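Local atomic coordinates of bilirubin-inducible fluorescent protein UnaG (Anguilla japonica, PDB entry 4I3B), a protein that binds unconjugated bilirubin with high affinity inside a beta-barrel and, once loaded with this pigment, emits green fluorescence when excited. Residues G7-A12 / Y134-E139. Numbering follows the deposited sequence.
Sequences GTWKIA and YRRATE. With BLR (3-[5-[(Z)-(4-ethenyl-3-methyl-5-oxidanylidene-pyrrol-2-ylidene)methyl]-2-[[5-[(Z)-(3-ethenyl-4-methyl-5-oxidanylidene-pyrrol-2-ylidene)methyl]-3-(3-hydroxy-3-oxopropyl)-4-methyl-1H-pyrrol-2-yl]methyl]-4-methyl-1H-pyrrol-3-yl]propanoic acid), chain G.
R136 lays its guanidinium flat over one face of the W9 indole, the planes 19° apart and R136 CZ 3.7 Å from the centroid of the six-membered ring: a cation-pi stack shifted toward the ring's rim. A bend at chi2 (-63°) folds the arginine back over the tryptophan, and its CD methylene makes a CH-pi contact with the same ring. R136 NH1 hydrogen-bonds T8 O at 3.2 Å, from above the carbonyl plane, and V6 O as well, while W9 NE1 is bonded to F5 O. The backbone angles of G7 alone call for glycine, since a CB would press on the preceding carbonyl O; it would also collide with R136 NH1. An alanine in place of W9 would probably leave the R136 guanidinium without its stacking surface and open a gap where the indole had lain against Y134 O and the R135 carbonyl. Tyrosine suits position 134 because its ring packs on I11, Y134 CD2 lying 3.5 Å from I11 N, while its hydroxyl donates to bilirubin propionate oxygen O1D at 2.7 Å. Along the backbone, K10 and R135 form an antiparallel hydrogen-bonded pair, K10 N to R135 O and R135 N to K10 O both 2.8 Å, their side chains side by side on one face. Despite the like charge of K10, R135 is held by NH1 to R136 O at 3.0 Å and by a water shared between NE and I11 O. This pairing of first and last strands closes the fatty-acid binding protein barrel.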
loop_
_atom_site.group_PDB
_atom_site.type_symbol
_atom_site.label_atom_id
_atom_site.label_comp_id
_atom_site.label_asym_id
_atom_site.label_seq_id
_atom_site.Cartn_x
_atom_site.Cartn_y
_atom_site.Cartn_z
ATOM N N GLY A 7 7.121 -2.780 -12.142
ATOM C CA GLY A 7 7.410 -1.548 -12.854
ATOM C C GLY A 7 6.870 -0.326 -12.131
ATOM O O GLY A 7 6.561 -0.355 -10.921
ATOM N N THR A 8 6.772 0.775 -12.854
ATOM C CA THR A 8 6.408 2.034 -12.263
ATOM C C THR A 8 4.906 2.299 -12.362
ATOM O O THR A 8 4.282 1.946 -13.387
ATOM C CB THR A 8 7.168 3.165 -12.942
ATOM O OG1 THR A 8 8.560 2.917 -12.793
ATOM C CG2 THR A 8 6.823 4.512 -12.313
ATOM N N TRP A 9 4.362 2.934 -11.304
ATOM C CA TRP A 9 2.967 3.289 -11.196
ATOM C C TRP A 9 2.817 4.686 -10.589
ATOM O O TRP A 9 3.579 5.074 -9.701
ATOM C CB TRP A 9 2.255 2.324 -10.261
ATOM C CG TRP A 9 2.162 0.928 -10.720
ATOM C CD1 TRP A 9 3.007 -0.110 -10.384
ATOM C CD2 TRP A 9 1.183 0.391 -11.595
ATOM N NE1 TRP A 9 2.575 -1.271 -10.988
ATOM C CE2 TRP A 9 1.463 -0.988 -11.742
ATOM C CE3 TRP A 9 0.084 0.935 -12.274
ATOM C CZ2 TRP A 9 0.661 -1.828 -12.510
ATOM C CZ3 TRP A 9 -0.701 0.089 -13.056
ATOM C CH2 TRP A 9 -0.415 -1.274 -13.150
ATOM N N LYS A 10 1.833 5.455 -11.057
ATOM C CA LYS A 10 1.581 6.807 -10.566
ATOM C C LYS A 10 0.117 6.928 -10.178
ATOM O O LYS A 10 -0.756 6.397 -10.866
ATOM C CB LYS A 10 1.873 7.855 -11.671
ATOM C CG LYS A 10 3.331 7.909 -12.149
ATOM C CD LYS A 10 3.510 8.953 -13.245
ATOM C CE LYS A 10 2.956 10.293 -12.824
ATOM N NZ LYS A 10 3.452 11.394 -13.695
ATOM N N ILE A 11 -0.190 7.653 -9.118
ATOM C CA ILE A 11 -1.576 7.670 -8.660
ATOM C C ILE A 11 -2.470 8.324 -9.692
ATOM O O ILE A 11 -2.076 9.264 -10.377
ATOM C CB ILE A 11 -1.770 8.307 -7.261
ATOM C CG1 ILE A 11 -3.057 7.799 -6.598
ATOM C CG2 ILE A 11 -1.790 9.798 -7.338
ATOM C CD1 ILE A 11 -3.165 8.148 -5.108
ATOM N N ALA A 12 -3.681 7.780 -9.783
ATOM C CA ALA A 12 -4.731 8.279 -10.645
ATOM C C ALA A 12 -5.912 8.833 -9.829
ATOM O O ALA A 12 -6.461 9.866 -10.184
ATOM C CB ALA A 12 -5.217 7.155 -11.574
ATOM N N TYR A 134 -3.878 3.473 -9.393
ATOM C CA TYR A 134 -2.668 3.956 -10.047
ATOM C C TYR A 134 -2.679 3.601 -11.530
ATOM O O TYR A 134 -3.238 2.574 -11.933
ATOM C CB TYR A 134 -1.430 3.308 -9.434
ATOM C CG TYR A 134 -1.174 3.647 -7.992
ATOM C CD1 TYR A 134 -1.877 3.041 -6.950
ATOM C CD2 TYR A 134 -0.133 4.500 -7.670
ATOM C CE1 TYR A 134 -1.560 3.343 -5.620
ATOM C CE2 TYR A 134 0.176 4.799 -6.379
ATOM C CZ TYR A 134 -0.523 4.200 -5.354
ATOM O OH TYR A 134 -0.196 4.533 -4.055
ATOM N N ARG A 135 -2.022 4.434 -12.327
ATOM C CA ARG A 135 -1.870 4.193 -13.753
ATOM C C ARG A 135 -0.394 4.039 -14.078
ATOM O O ARG A 135 0.453 4.412 -13.287
ATOM C CB ARG A 135 -2.433 5.375 -14.531
ATOM C CG ARG A 135 -1.638 6.635 -14.345
ATOM C CD ARG A 135 -2.174 7.741 -15.244
ATOM N NE ARG A 135 -1.507 8.999 -14.969
ATOM C CZ ARG A 135 -0.352 9.374 -15.509
ATOM N NH1 ARG A 135 0.302 8.588 -16.354
ATOM N NH2 ARG A 135 0.165 10.543 -15.190
ATOM N N ARG A 136 -0.100 3.505 -15.256
ATOM C CA ARG A 136 1.252 3.522 -15.809
ATOM C C ARG A 136 1.592 4.893 -16.368
ATOM O O ARG A 136 0.727 5.652 -16.774
ATOM C CB ARG A 136 1.349 2.520 -16.968
ATOM C CG ARG A 136 1.123 1.101 -16.561
ATOM C CD ARG A 136 2.169 0.604 -15.582
ATOM N NE ARG A 136 2.010 -0.825 -15.416
ATOM C CZ ARG A 136 2.893 -1.601 -14.814
ATOM N NH1 ARG A 136 3.971 -1.066 -14.269
ATOM N NH2 ARG A 136 2.674 -2.911 -14.727
ATOM N N ALA A 137 2.876 5.188 -16.376
ATOM C CA ALA A 137 3.395 6.364 -17.042
ATOM C C ALA A 137 3.304 6.178 -18.563
ATOM O O ALA A 137 3.442 5.069 -19.102
ATOM C CB ALA A 137 4.818 6.613 -16.612
ATOM N N THR A 138 3.060 7.267 -19.273
ATOM C CA THR A 138 2.934 7.196 -20.734
ATOM C C THR A 138 4.288 7.275 -21.424
ATOM O O THR A 138 4.412 6.845 -22.568
ATOM C CB THR A 138 2.001 8.292 -21.307
ATOM O OG1 THR A 138 2.518 9.579 -20.953
ATOM C CG2 THR A 138 0.614 8.158 -20.736
ATOM N N GLU A 139 5.293 7.814 -20.731
ATOM C CA GLU A 139 6.659 7.948 -21.232
ATOM C C GLU A 139 7.577 8.004 -20.018
ATOM O O GLU A 139 8.798 8.171 -20.185
ATOM C CB GLU A 139 6.809 9.229 -22.081
ATOM C CG GLU A 139 6.557 10.531 -21.293
ATOM C CD GLU A 139 6.740 11.828 -22.103
ATOM O OE1 GLU A 139 6.024 12.032 -23.101
ATOM O OE2 GLU A 139 7.591 12.673 -21.708
HETATM C CHA BLR G . 1.624 3.947 -0.480
HETATM N NA BLR G . 2.172 1.521 -0.936
HETATM C C1A BLR G . 2.411 2.669 -0.249
HETATM C C2A BLR G . 3.362 2.423 0.727
HETATM C C3A BLR G . 3.689 1.070 0.626
HETATM C C4A BLR G . 2.943 0.536 -0.417
HETATM C CMA BLR G . 4.682 0.325 1.466
HETATM C CAA BLR G . 3.928 3.427 1.682
HETATM C CBA BLR G . 3.358 3.319 3.041
HETATM C CGA BLR G . 3.939 4.287 4.007
HETATM O O1A BLR G . 4.442 5.381 3.618
HETATM O O2A BLR G . 3.935 3.931 5.241
HETATM C CHB BLR G . 3.017 -0.868 -0.856
HETATM N NB BLR G . 1.961 -0.707 -3.067
HETATM C C1B BLR G . 2.598 -1.430 -2.035
HETATM C C2B BLR G . 2.682 -2.780 -2.424
HETATM C C3B BLR G . 2.189 -2.961 -3.595
HETATM C C4B BLR G . 1.624 -1.678 -4.185
HETATM C CMB BLR G . 3.307 -3.843 -1.541
HETATM O OB BLR G . 1.091 -1.389 -5.199
HETATM C CAB BLR G . 2.111 -4.228 -4.363
HETATM C CBB BLR G . 1.557 -4.346 -5.607
HETATM N NC BLR G . 1.462 8.019 2.880
HETATM C C1C BLR G . 1.990 9.347 3.446
HETATM C C2C BLR G . 1.537 9.243 4.862
HETATM C C3C BLR G . 0.917 8.137 5.090
HETATM C C4C BLR G . 0.827 7.328 3.972
HETATM C CMC BLR G . 1.868 10.335 5.823
HETATM O OC BLR G . 2.567 10.200 2.831
HETATM C CAC BLR G . 0.379 7.688 6.388
HETATM C CBC BLR G . -0.206 8.529 7.275
HETATM C CHD BLR G . 0.257 6.104 3.845
HETATM N ND BLR G . 1.074 5.298 1.557
HETATM C C1D BLR G . 0.347 5.202 2.686
HETATM C C2D BLR G . -0.408 3.935 2.600
HETATM C C3D BLR G . -0.103 3.330 1.408
HETATM C C4D BLR G . 0.884 4.165 0.701
HETATM C CMD BLR G . -1.350 3.483 3.666
HETATM C CAD BLR G . -0.641 2.003 0.946
HETATM C CBD BLR G . -1.769 2.204 -0.046
HETATM C CGD BLR G . -1.240 2.432 -1.415
HETATM O O1D BLR G . -1.533 3.485 -2.008
HETATM O O2D BLR G . -0.542 1.570 -1.999
HETATM O O HOH W 1 4.777 3.011 -15.967
HETATM O O HOH W 2 -2.672 10.388 -12.818
#